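Local coordinates for cytolethal distending toxin protein B (Haemophilus ducreyi, PDB 1SR4), which probably acts as the DNase I-like, DNA-damaging subunit of a three-protein bacterial genotoxin, at residues B[204-218]-B[246-258]. Sequence-based numbering, arbitrary orientation.
Sequences PTEPTHRSGNILDYA and SQITSDHFPVSFV
His252 turns the edge of its imidazole to Asp216, and ND1 gives OD2, which lies in the ring plane, a nearly straight hydrogen bond (2.8 Å, 165°) on the syn lone pair of the carboxylate. The same oxygen accepts from Thr208 OG1 on its anti side, so two donors grip OD2, while Leu215 N holds the threonine hydroxyl. Over the centre of one face of the His252 ring lies His209 CD2, the two ring planes inclined at 47°. A trans chi1 (-179°) swings the His209 ring across to this face, its ND1 bonded to Ser211 OG and its NE2 linked through a water to Asp251 OD2.

Backbone bonds tie the two loops together: Phe253 N to Thr208 O (2.8 Å) and Arg210 N to Asp251 O (2.9 Å) flank the single bridge between His209 and His252. The extended Arg210 lays CG against Phe253 CE2 (3.8 Å); its NE reaches Ser250 O through a water poised over the phenyl face, and NH2 bonds weakly to Gln247 OE1.

Among apolar contacts, Val255 CG2 meets Thr208 CG2 at 3.7 Å, packing strand on loop. Ala218 CB makes a CH-pi contact over the Phe257 face, joining the two sheets of the DNase I-like sandwich.

Held through ND1 by a twice-gripped oxygen, the His252 ring is fixed in rotation, consistent with the His-Asp pair of DNase I-like nucleases.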
# COMPACT_ATOMS: atom_id res chain seq x y z
N PRO B 204 8.71 -5.86 12.35
CA PRO B 204 8.95 -4.43 12.57
C PRO B 204 8.84 -4.18 14.07
O PRO B 204 8.39 -5.06 14.80
CB PRO B 204 7.78 -3.73 11.87
CG PRO B 204 7.09 -4.82 11.05
CD PRO B 204 7.37 -6.11 11.77
N THR B 205 9.26 -3.01 14.52
CA THR B 205 9.11 -2.62 15.92
C THR B 205 8.05 -1.51 15.92
O THR B 205 7.73 -0.94 16.96
CB THR B 205 10.41 -2.05 16.54
OG1 THR B 205 10.88 -0.97 15.74
CG2 THR B 205 11.48 -3.14 16.66
N GLU B 206 7.55 -1.19 14.73
CA GLU B 206 6.50 -0.19 14.60
C GLU B 206 5.18 -0.95 14.42
O GLU B 206 5.16 -2.04 13.88
CB GLU B 206 6.70 0.69 13.36
CG GLU B 206 7.92 1.60 13.40
CD GLU B 206 7.87 2.60 12.27
OE1 GLU B 206 8.40 2.32 11.17
OE2 GLU B 206 7.26 3.68 12.47
N PRO B 207 4.07 -0.36 14.85
CA PRO B 207 2.74 -0.98 14.73
C PRO B 207 2.43 -1.39 13.28
O PRO B 207 2.85 -0.72 12.33
CB PRO B 207 1.80 0.12 15.23
CG PRO B 207 2.64 0.85 16.25
CD PRO B 207 4.00 0.93 15.57
N THR B 208 1.73 -2.52 13.10
CA THR B 208 1.34 -2.95 11.74
C THR B 208 -0.18 -2.96 11.64
O THR B 208 -0.74 -3.38 10.63
CB THR B 208 1.83 -4.37 11.37
OG1 THR B 208 1.11 -5.35 12.13
CG2 THR B 208 3.33 -4.52 11.63
N HIS B 209 -0.84 -2.47 12.69
CA HIS B 209 -2.31 -2.43 12.74
C HIS B 209 -2.71 -1.17 13.50
O HIS B 209 -1.95 -0.70 14.35
CB HIS B 209 -2.83 -3.69 13.44
CG HIS B 209 -4.32 -3.77 13.52
ND1 HIS B 209 -5.00 -3.69 14.72
CD2 HIS B 209 -5.26 -3.97 12.57
CE1 HIS B 209 -6.30 -3.83 14.50
NE2 HIS B 209 -6.48 -4.00 13.21
N ARG B 210 -3.88 -0.63 13.21
CA ARG B 210 -4.28 0.61 13.84
C ARG B 210 -4.59 0.52 15.32
O ARG B 210 -4.90 1.53 15.96
CB ARG B 210 -5.41 1.26 13.04
CG ARG B 210 -4.89 1.76 11.67
CD ARG B 210 -5.91 2.56 10.85
NE ARG B 210 -5.47 2.70 9.45
CZ ARG B 210 -5.96 3.58 8.59
NH1 ARG B 210 -6.93 4.42 8.97
NH2 ARG B 210 -5.50 3.62 7.34
N SER B 211 -4.49 -0.67 15.88
CA SER B 211 -4.73 -0.85 17.31
C SER B 211 -3.42 -0.47 18.02
O SER B 211 -3.39 -0.30 19.23
CB SER B 211 -5.02 -2.32 17.61
OG SER B 211 -3.91 -3.11 17.19
N GLY B 212 -2.35 -0.37 17.24
CA GLY B 212 -1.04 -0.07 17.79
C GLY B 212 -0.22 -1.35 17.90
O GLY B 212 0.99 -1.32 18.13
N ASN B 213 -0.88 -2.50 17.73
CA ASN B 213 -0.18 -3.80 17.82
C ASN B 213 0.68 -4.19 16.62
O ASN B 213 0.47 -3.73 15.50
CB ASN B 213 -1.19 -4.92 18.08
CG ASN B 213 -1.82 -4.84 19.46
OD1 ASN B 213 -1.12 -4.72 20.46
ND2 ASN B 213 -3.14 -4.92 19.53
N ILE B 214 1.66 -5.05 16.87
CA ILE B 214 2.53 -5.57 15.82
C ILE B 214 1.99 -7.00 15.58
O ILE B 214 2.26 -7.92 16.37
CB ILE B 214 4.02 -5.61 16.26
CG1 ILE B 214 4.50 -4.19 16.60
CG2 ILE B 214 4.89 -6.17 15.13
CD1 ILE B 214 5.81 -4.13 17.38
N LEU B 215 1.23 -7.17 14.50
CA LEU B 215 0.59 -8.45 14.19
C LEU B 215 1.05 -9.11 12.89
O LEU B 215 0.83 -10.31 12.69
CB LEU B 215 -0.92 -8.24 14.11
CG LEU B 215 -1.62 -7.51 15.27
CD1 LEU B 215 -3.06 -7.17 14.87
CD2 LEU B 215 -1.58 -8.39 16.55
N ASP B 216 1.68 -8.33 12.02
CA ASP B 216 2.11 -8.80 10.70
C ASP B 216 3.61 -8.84 10.56
O ASP B 216 4.29 -7.81 10.64
CB ASP B 216 1.51 -7.88 9.65
CG ASP B 216 0.00 -7.75 9.79
OD1 ASP B 216 -0.71 -8.69 9.36
OD2 ASP B 216 -0.46 -6.72 10.34
N TYR B 217 4.14 -10.04 10.36
CA TYR B 217 5.58 -10.19 10.22
C TYR B 217 5.91 -11.54 9.61
O TYR B 217 5.06 -12.16 8.96
CB TYR B 217 6.27 -10.00 11.58
CG TYR B 217 5.64 -10.76 12.74
CD1 TYR B 217 6.09 -12.03 13.10
CD2 TYR B 217 4.60 -10.19 13.48
CE1 TYR B 217 5.52 -12.73 14.18
CE2 TYR B 217 4.02 -10.87 14.56
CZ TYR B 217 4.48 -12.14 14.90
OH TYR B 217 3.89 -12.83 15.94
N ALA B 218 7.14 -11.99 9.79
CA ALA B 218 7.54 -13.26 9.21
C ALA B 218 8.39 -14.11 10.13
O ALA B 218 8.95 -13.64 11.13
CB ALA B 218 8.30 -13.00 7.90
N SER B 246 -1.09 6.54 -1.62
CA SER B 246 -2.51 6.66 -1.26
C SER B 246 -2.78 6.23 0.17
O SER B 246 -1.92 5.67 0.84
CB SER B 246 -3.35 5.71 -2.13
OG SER B 246 -3.27 6.00 -3.51
N GLN B 247 -4.01 6.47 0.61
CA GLN B 247 -4.46 6.01 1.91
C GLN B 247 -4.34 4.47 1.85
O GLN B 247 -4.48 3.87 0.77
CB GLN B 247 -5.94 6.38 2.09
CG GLN B 247 -6.69 5.62 3.19
CD GLN B 247 -6.15 5.93 4.57
OE1 GLN B 247 -4.95 5.80 4.83
NE2 GLN B 247 -7.04 6.33 5.49
N ILE B 248 -4.04 3.84 2.99
CA ILE B 248 -3.98 2.38 3.07
C ILE B 248 -5.42 2.03 3.39
O ILE B 248 -5.94 2.46 4.41
CB ILE B 248 -3.05 1.90 4.21
CG1 ILE B 248 -1.62 2.37 3.92
CG2 ILE B 248 -3.05 0.36 4.29
CD1 ILE B 248 -0.60 1.81 4.89
N THR B 249 -6.06 1.27 2.50
CA THR B 249 -7.47 0.95 2.66
C THR B 249 -7.90 -0.19 3.61
O THR B 249 -8.97 -0.79 3.42
CB THR B 249 -8.13 0.73 1.28
OG1 THR B 249 -7.48 -0.36 0.60
CG2 THR B 249 -7.99 1.98 0.43
N SER B 250 -7.07 -0.49 4.60
CA SER B 250 -7.43 -1.48 5.62
C SER B 250 -6.78 -1.01 6.92
O SER B 250 -5.99 -0.06 6.93
CB SER B 250 -6.94 -2.88 5.24
OG SER B 250 -5.63 -3.07 5.69
N ASP B 251 -7.11 -1.65 8.03
CA ASP B 251 -6.51 -1.25 9.30
C ASP B 251 -5.10 -1.82 9.51
O ASP B 251 -4.50 -1.60 10.55
CB ASP B 251 -7.42 -1.65 10.48
CG ASP B 251 -8.68 -0.81 10.56
OD1 ASP B 251 -8.70 0.31 10.01
OD2 ASP B 251 -9.64 -1.27 11.21
N HIS B 252 -4.59 -2.56 8.53
CA HIS B 252 -3.25 -3.14 8.61
C HIS B 252 -2.32 -2.40 7.65
O HIS B 252 -2.73 -1.96 6.57
CB HIS B 252 -3.26 -4.62 8.21
CG HIS B 252 -3.92 -5.52 9.20
ND1 HIS B 252 -3.22 -6.25 10.14
CD2 HIS B 252 -5.23 -5.80 9.41
CE1 HIS B 252 -4.07 -6.94 10.88
NE2 HIS B 252 -5.30 -6.69 10.46
N PHE B 253 -1.07 -2.27 8.06
CA PHE B 253 -0.07 -1.60 7.23
C PHE B 253 0.74 -2.70 6.54
O PHE B 253 1.07 -3.72 7.15
CB PHE B 253 0.83 -0.74 8.12
CG PHE B 253 0.12 0.45 8.71
CD1 PHE B 253 0.09 1.66 8.04
CD2 PHE B 253 -0.57 0.33 9.91
CE1 PHE B 253 -0.62 2.75 8.54
CE2 PHE B 253 -1.29 1.40 10.42
CZ PHE B 253 -1.31 2.62 9.73
N PRO B 254 1.06 -2.52 5.25
CA PRO B 254 1.84 -3.56 4.57
C PRO B 254 3.24 -3.60 5.19
O PRO B 254 3.75 -2.59 5.66
CB PRO B 254 1.83 -3.09 3.11
CG PRO B 254 1.74 -1.61 3.22
CD PRO B 254 0.76 -1.39 4.36
N VAL B 255 3.84 -4.78 5.20
CA VAL B 255 5.16 -4.97 5.77
C VAL B 255 6.06 -5.65 4.74
O VAL B 255 5.62 -6.59 4.08
CB VAL B 255 5.07 -5.88 7.01
CG1 VAL B 255 6.47 -6.13 7.60
CG2 VAL B 255 4.14 -5.23 8.05
N SER B 256 7.29 -5.17 4.58
CA SER B 256 8.19 -5.77 3.60
C SER B 256 9.38 -6.41 4.30
O SER B 256 9.70 -6.08 5.44
CB SER B 256 8.67 -4.70 2.61
OG SER B 256 9.36 -3.70 3.32
N PHE B 257 10.03 -7.35 3.60
CA PHE B 257 11.17 -8.08 4.13
C PHE B 257 12.18 -8.01 2.98
O PHE B 257 11.98 -8.63 1.94
CB PHE B 257 10.75 -9.52 4.45
CG PHE B 257 9.54 -9.59 5.35
CD1 PHE B 257 9.68 -9.53 6.73
CD2 PHE B 257 8.26 -9.60 4.80
CE1 PHE B 257 8.55 -9.46 7.56
CE2 PHE B 257 7.12 -9.53 5.62
CZ PHE B 257 7.26 -9.46 6.99
N VAL B 258 13.24 -7.24 3.18
CA VAL B 258 14.26 -6.98 2.16
C VAL B 258 15.67 -7.09 2.74
O VAL B 258 15.90 -6.77 3.90
CB VAL B 258 14.06 -5.54 1.61
CG1 VAL B 258 14.99 -5.26 0.45
CG2 VAL B 258 12.60 -5.35 1.17
O HOH W 1 -9.14 -3.94 12.09
O HOH W 2 -3.67 1.13 8.00